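Local coordinates for protein 0.19 alpha-amylase inhibitor (Triticum aestivum, PDB 1HSS) that inhibits alpha-amylases, including animal ones, as a secreted homodimeric wheat kernel protein of the cereal trypsin/alpha-amylase inhibitor family, and is also an IgE-binding allergen, at residues S63-H68 and C83-V88; V87-A92 and A119-A124. One frame throughout, in Å; residues are numbered along the deposited sequence.

Contact 1. Residues S63-H68 and C83-V88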
loop_
_atom_site.group_PDB
_atom_site.type_symbol
_atom_site.label_atom_id
_atom_site.label_comp_id
_atom_site.label_asym_id
_atom_site.label_seq_id
_atom_site.Cartn_x
_atom_site.Cartn_y
_atom_site.Cartn_z
ATOM N N SER A 63 -9.057 1.413 -16.830
ATOM C CA SER A 63 -8.917 2.398 -17.908
ATOM C C SER A 63 -7.474 2.596 -18.385
ATOM O O SER A 63 -7.225 2.722 -19.579
ATOM C CB SER A 63 -9.475 3.757 -17.481
ATOM O OG SER A 63 -10.779 3.620 -16.964
ATOM N N MET A 64 -6.534 2.711 -17.452
ATOM C CA MET A 64 -5.136 2.887 -17.806
ATOM C C MET A 64 -4.585 1.726 -18.621
ATOM O O MET A 64 -3.927 1.926 -19.634
ATOM C CB MET A 64 -4.312 3.104 -16.540
ATOM C CG MET A 64 -4.673 4.412 -15.891
ATOM S SD MET A 64 -3.700 4.879 -14.479
ATOM C CE MET A 64 -2.230 5.389 -15.236
ATOM N N TYR A 65 -4.959 0.514 -18.239
ATOM C CA TYR A 65 -4.544 -0.683 -18.956
ATOM C C TYR A 65 -5.246 -0.881 -20.278
ATOM O O TYR A 65 -4.672 -1.431 -21.214
ATOM C CB TYR A 65 -4.769 -1.903 -18.090
ATOM C CG TYR A 65 -3.572 -2.218 -17.269
ATOM C CD1 TYR A 65 -2.323 -2.295 -17.858
ATOM C CD2 TYR A 65 -3.678 -2.444 -15.911
ATOM C CE1 TYR A 65 -1.203 -2.608 -17.118
ATOM C CE2 TYR A 65 -2.562 -2.748 -15.155
ATOM C CZ TYR A 65 -1.328 -2.842 -15.768
ATOM O OH TYR A 65 -0.233 -3.268 -15.061
ATOM N N LYS A 66 -6.504 -0.462 -20.336
ATOM C CA LYS A 66 -7.329 -0.628 -21.527
ATOM C C LYS A 66 -7.108 0.451 -22.578
ATOM O O LYS A 66 -7.484 0.279 -23.736
ATOM C CB LYS A 66 -8.804 -0.670 -21.139
ATOM C CG LYS A 66 -9.443 -2.035 -21.318
ATOM C CD LYS A 66 -9.719 -2.722 -19.988
ATOM C CE LYS A 66 -9.166 -4.146 -19.961
ATOM N NZ LYS A 66 -7.670 -4.175 -19.981
ATOM N N GLU A 67 -6.523 1.572 -22.168
ATOM C CA GLU A 67 -6.017 2.552 -23.118
ATOM C C GLU A 67 -4.571 2.228 -23.536
ATOM O O GLU A 67 -4.263 2.164 -24.735
ATOM C CB GLU A 67 -6.104 3.965 -22.527
ATOM C CG GLU A 67 -5.565 5.083 -23.437
ATOM C CD GLU A 67 -5.986 4.942 -24.911
ATOM O OE1 GLU A 67 -7.208 4.970 -25.194
ATOM O OE2 GLU A 67 -5.088 4.831 -25.787
ATOM N N HIS A 68 -3.730 1.903 -22.551
ATOM C CA HIS A 68 -2.304 1.586 -22.756
ATOM C C HIS A 68 -1.601 2.291 -23.926
ATOM O O HIS A 68 -0.400 2.100 -24.151
ATOM C CB HIS A 68 -2.084 0.056 -22.848
ATOM C CG HIS A 68 -2.820 -0.614 -23.975
ATOM N ND1 HIS A 68 -3.759 -1.603 -23.769
ATOM C CD2 HIS A 68 -2.751 -0.442 -25.320
ATOM C CE1 HIS A 68 -4.246 -2.001 -24.931
ATOM N NE2 HIS A 68 -3.653 -1.310 -25.889
ATOM N N CYS A 83 7.582 0.259 -15.137
ATOM C CA CYS A 83 6.908 -0.432 -14.041
ATOM C C CYS A 83 6.536 -1.883 -14.305
ATOM O O CYS A 83 5.990 -2.226 -15.353
ATOM C CB CYS A 83 5.648 0.307 -13.632
ATOM S SG CYS A 83 6.033 1.923 -12.977
ATOM N N ARG A 84 6.680 -2.682 -13.255
ATOM C CA ARG A 84 6.274 -4.077 -13.259
ATOM C C ARG A 84 4.793 -4.245 -12.952
ATOM O O ARG A 84 4.292 -3.712 -11.965
ATOM C CB ARG A 84 7.071 -4.848 -12.219
ATOM C CG ARG A 84 8.557 -4.676 -12.326
ATOM C CD ARG A 84 9.249 -5.619 -11.392
ATOM N NE ARG A 84 10.681 -5.401 -11.445
ATOM C CZ ARG A 84 11.570 -6.298 -11.061
ATOM N NH1 ARG A 84 11.151 -7.465 -10.581
ATOM N NH2 ARG A 84 12.867 -6.004 -11.135
ATOM N N ARG A 85 4.156 -5.140 -13.695
ATOM C CA ARG A 85 2.747 -5.492 -13.516
ATOM C C ARG A 85 2.351 -5.683 -12.047
ATOM O O ARG A 85 1.409 -5.079 -11.555
ATOM C CB ARG A 85 2.461 -6.776 -14.305
ATOM C CG ARG A 85 1.168 -6.776 -15.114
ATOM C CD ARG A 85 0.008 -7.470 -14.373
ATOM N NE ARG A 85 -1.256 -7.372 -15.116
ATOM C CZ ARG A 85 -2.284 -8.207 -14.990
ATOM N NH1 ARG A 85 -2.248 -9.200 -14.104
ATOM N NH2 ARG A 85 -3.357 -8.040 -15.755
ATOM N N GLU A 86 3.147 -6.466 -11.335
ATOM C CA GLU A 86 2.867 -6.806 -9.940
ATOM C C GLU A 86 2.886 -5.577 -9.012
ATOM O O GLU A 86 1.981 -5.400 -8.193
ATOM C CB GLU A 86 3.881 -7.851 -9.430
ATOM C CG GLU A 86 4.513 -8.766 -10.512
ATOM C CD GLU A 86 5.750 -8.157 -11.220
ATOM O OE1 GLU A 86 6.791 -7.916 -10.551
ATOM O OE2 GLU A 86 5.698 -7.992 -12.468
ATOM N N VAL A 87 3.904 -4.723 -9.164
ATOM C CA VAL A 87 4.041 -3.553 -8.304
ATOM C C VAL A 87 3.036 -2.469 -8.685
ATOM O O VAL A 87 2.488 -1.812 -7.809
ATOM C CB VAL A 87 5.495 -2.971 -8.293
ATOM C CG1 VAL A 87 6.530 -4.085 -8.361
ATOM C CG2 VAL A 87 5.683 -2.019 -9.420
ATOM N N VAL A 88 2.671 -2.409 -9.964
ATOM C CA VAL A 88 1.622 -1.499 -10.415
ATOM C C VAL A 88 0.297 -1.740 -9.681
ATOM O O VAL A 88 -0.259 -0.818 -9.097
ATOM C CB VAL A 88 1.392 -1.582 -11.969
ATOM C CG1 VAL A 88 0.078 -0.908 -12.369
ATOM C CG2 VAL A 88 2.526 -0.905 -12.699
#

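Contact 2. Residues V87-A92 and A119-A124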
loop_
_atom_site.group_PDB
_atom_site.type_symbol
_atom_site.label_atom_id
_atom_site.label_comp_id
_atom_site.label_asym_id
_atom_site.label_seq_id
_atom_site.Cartn_x
_atom_site.Cartn_y
_atom_site.Cartn_z
ATOM N N VAL A 87 3.904 -4.723 -9.164
ATOM C CA VAL A 87 4.041 -3.553 -8.304
ATOM C C VAL A 87 3.036 -2.469 -8.685
ATOM O O VAL A 87 2.488 -1.812 -7.809
ATOM C CB VAL A 87 5.495 -2.971 -8.293
ATOM C CG1 VAL A 87 6.530 -4.085 -8.361
ATOM C CG2 VAL A 87 5.683 -2.019 -9.420
ATOM N N VAL A 88 2.671 -2.409 -9.964
ATOM C CA VAL A 88 1.622 -1.499 -10.415
ATOM C C VAL A 88 0.297 -1.740 -9.681
ATOM O O VAL A 88 -0.259 -0.818 -9.097
ATOM C CB VAL A 88 1.392 -1.582 -11.969
ATOM C CG1 VAL A 88 0.078 -0.908 -12.369
ATOM C CG2 VAL A 88 2.526 -0.905 -12.699
ATOM N N LYS A 89 -0.175 -2.978 -9.624
ATOM C CA LYS A 89 -1.488 -3.201 -9.024
ATOM C C LYS A 89 -1.422 -3.218 -7.511
ATOM O O LYS A 89 -2.378 -2.825 -6.858
ATOM C CB LYS A 89 -2.164 -4.474 -9.556
ATOM C CG LYS A 89 -1.397 -5.730 -9.287
ATOM C CD LYS A 89 -2.128 -6.949 -9.829
ATOM C CE LYS A 89 -1.725 -7.235 -11.265
ATOM N NZ LYS A 89 -1.852 -6.003 -12.114
ATOM N N LEU A 90 -0.243 -3.513 -6.968
ATOM C CA LEU A 90 0.018 -3.353 -5.545
ATOM C C LEU A 90 0.052 -1.888 -5.139
ATOM O O LEU A 90 -0.403 -1.537 -4.056
ATOM C CB LEU A 90 1.341 -3.993 -5.191
ATOM C CG LEU A 90 1.322 -4.954 -4.014
ATOM C CD1 LEU A 90 0.265 -6.028 -4.226
ATOM C CD2 LEU A 90 2.700 -5.583 -3.886
ATOM N N THR A 91 0.615 -1.035 -5.987
ATOM C CA THR A 91 0.663 0.421 -5.736
ATOM C C THR A 91 -0.735 1.085 -5.821
ATOM O O THR A 91 -1.197 1.749 -4.887
ATOM C CB THR A 91 1.632 1.118 -6.743
ATOM O OG1 THR A 91 2.918 0.503 -6.660
ATOM C CG2 THR A 91 1.766 2.605 -6.463
ATOM N N ALA A 92 -1.475 0.737 -6.862
ATOM C CA ALA A 92 -2.834 1.209 -6.992
ATOM C C ALA A 92 -3.722 0.794 -5.786
ATOM O O ALA A 92 -4.491 1.607 -5.268
ATOM C CB ALA A 92 -3.420 0.704 -8.319
ATOM N N ALA A 119 -5.705 -5.037 -5.901
ATOM C CA ALA A 119 -4.468 -5.824 -5.858
ATOM C C ALA A 119 -4.556 -7.144 -6.653
ATOM O O ALA A 119 -3.550 -7.702 -7.090
ATOM C CB ALA A 119 -4.084 -6.108 -4.412
ATOM N N ALA A 120 -5.773 -7.616 -6.864
ATOM C CA ALA A 120 -6.005 -8.849 -7.591
ATOM C C ALA A 120 -6.462 -8.660 -9.040
ATOM O O ALA A 120 -6.850 -9.606 -9.700
ATOM C CB ALA A 120 -7.009 -9.678 -6.840
ATOM N N TYR A 121 -6.474 -7.425 -9.511
ATOM C CA TYR A 121 -6.786 -7.108 -10.907
ATOM C C TYR A 121 -6.044 -8.035 -11.909
ATOM O O TYR A 121 -4.884 -8.387 -11.689
ATOM C CB TYR A 121 -6.444 -5.623 -11.145
ATOM C CG TYR A 121 -6.755 -5.089 -12.522
ATOM C CD1 TYR A 121 -5.830 -5.214 -13.549
ATOM C CD2 TYR A 121 -7.980 -4.505 -12.802
ATOM C CE1 TYR A 121 -6.114 -4.793 -14.807
ATOM C CE2 TYR A 121 -8.281 -4.080 -14.062
ATOM C CZ TYR A 121 -7.341 -4.231 -15.066
ATOM O OH TYR A 121 -7.616 -3.847 -16.361
ATOM N N PRO A 122 -6.730 -8.511 -12.976
ATOM C CA PRO A 122 -8.025 -8.103 -13.520
ATOM C C PRO A 122 -9.176 -8.999 -13.082
ATOM O O PRO A 122 -10.233 -9.006 -13.698
ATOM C CB PRO A 122 -7.811 -8.178 -15.033
ATOM C CG PRO A 122 -6.580 -9.001 -15.232
ATOM C CD PRO A 122 -6.102 -9.475 -13.887
ATOM N N ASP A 123 -8.975 -9.732 -11.997
ATOM C CA ASP A 123 -10.000 -10.633 -11.484
ATOM C C ASP A 123 -10.933 -10.002 -10.425
ATOM O O ASP A 123 -12.071 -9.639 -10.734
ATOM C CB ASP A 123 -9.328 -11.901 -10.942
ATOM C CG ASP A 123 -8.552 -12.659 -12.025
ATOM O OD1 ASP A 123 -9.206 -13.283 -12.895
ATOM O OD2 ASP A 123 -7.295 -12.589 -12.039
ATOM N N ALA A 124 -10.454 -9.867 -9.189
ATOM C CA ALA A 124 -11.261 -9.303 -8.103
ATOM C C ALA A 124 -11.416 -7.793 -8.251
ATOM O O ALA A 124 -12.376 -7.317 -8.851
ATOM C CB ALA A 124 -10.634 -9.644 -6.737
#

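Contact 1. Residues S63-H68 and C83-V88
The phenol ring of Y65 has the guanidinium of R85 on the side of one face, distant and set beyond the rim of the ring, and a methyl of V88 near its hydroxyl end. R85 CZ lies 5.9 Å from the centroid of the Y65 ring and 27° off its normal. At that range a cation-pi attraction can be weak at most. The two planes are turned 50° apart, so this is no parallel stack. V88 CG1 approaches the ring obliquely. The ring of F80, from the loop before C83, makes a T-shaped contact with Y65.

The fold is the disulfide-bonded helical fold of the prolamin clan. Here the last turn of helix 53-67 faces the first turn of helix 85-92. The backbones stay well apart, and the long side chain of Y65 fills the distance.

Y65 and V88 reach for each other from opposite directions. Y65 OH is 3.6 Å from V88 CG1, and Y65 CZ is 4.2 Å from that methyl. The contact is therefore van der Waals packing. The other approach is made by aliphatic carbon, with R85 CG 3.8 Å from Y65 OH. The R85 chain bends at chi2 (-97°), which brings its charged end back to the ring's side.

The start of helix 85-92 is fixed from other sides. C83 forms a disulfide with C28. R84, the N-cap residue, has its CB directed away from helix 53-67. It makes salt bridges to D106 and D110 of the second subunit, so this end of the helix also serves the dimer.

At the other end of the contact, the backbone oxygen of Y65 is used within its own segment. H68 ND1 donates to Y65 O at 2.7 Å, from a position tilted out of the carbonyl plane.

Contact 2. Residues V87-A92 and A119-A124
K89 runs across the chain leaving helix 116-119 and ends at the edge of the Y121 ring. Its NZ lies near the ring plane, 4.3 Å from Y121 CD1. This is an edge approach, not a cation-pi stack. The carbon chain does most of the touching. K89 CD is 3.2 Å from A119 O, and K89 CE is 3.4 Å from Y121 O. The methylenes thus pass close to two backbone carbonyls. K89 NZ, at 3.9 Å from Y121 O, is too far to bond it. It makes a weak hydrogen bond to R85 O in its own helix instead. Bends at chi3 (90°) and chi4 (-51°) fold the amine back toward that carbonyl.

The Y121 ring is held from several sides. P122 follows through a cis peptide bond, and its CB sits 3.7 Å above the ring plane, over the centre of one face. This is the local aromatic-proline stacking that often accompanies a cis proline. Y121 OH is hydrogen-bonded to D62 OD1.

L90 and A119 add a smaller apolar touch, with L90 CD1 4.4 Å from A119 CB. The backbones are close here, and the K89 and A119 CA atoms are 5.1 Å apart.

The contact joins helix 85-92 to the C-terminal tail. Helix 53-67 packs on Y121 through L61 and K66, and Y58 meets its ring edge-to-face. Helix 20-27 touches T91 and A92. The second subunit reaches L90 and T91 with its V114, and A119 with its L90.

Both contacts use helix 85-92, and their centres are 9 Å apart. Contact 1 sets the first turn of helix 85-92 against the end of helix 53-67. Contact 2 sets the following residues against the C-terminal tail. Each is partly buried: V88 is the buried member in contact 1, and K89 and Y121 in contact 2. Contact 1 depends on side chains bridging widely spaced backbones, while contact 2 brings a lysine chain against main-chain carbonyls. The two meet where Y65 CD2 lies 3.6 Å from Y121 CE1. Both border the second subunit, contact 1 through the charged R84, which pairs with acidic residues of that subunit, and contact 2 through apolar packing.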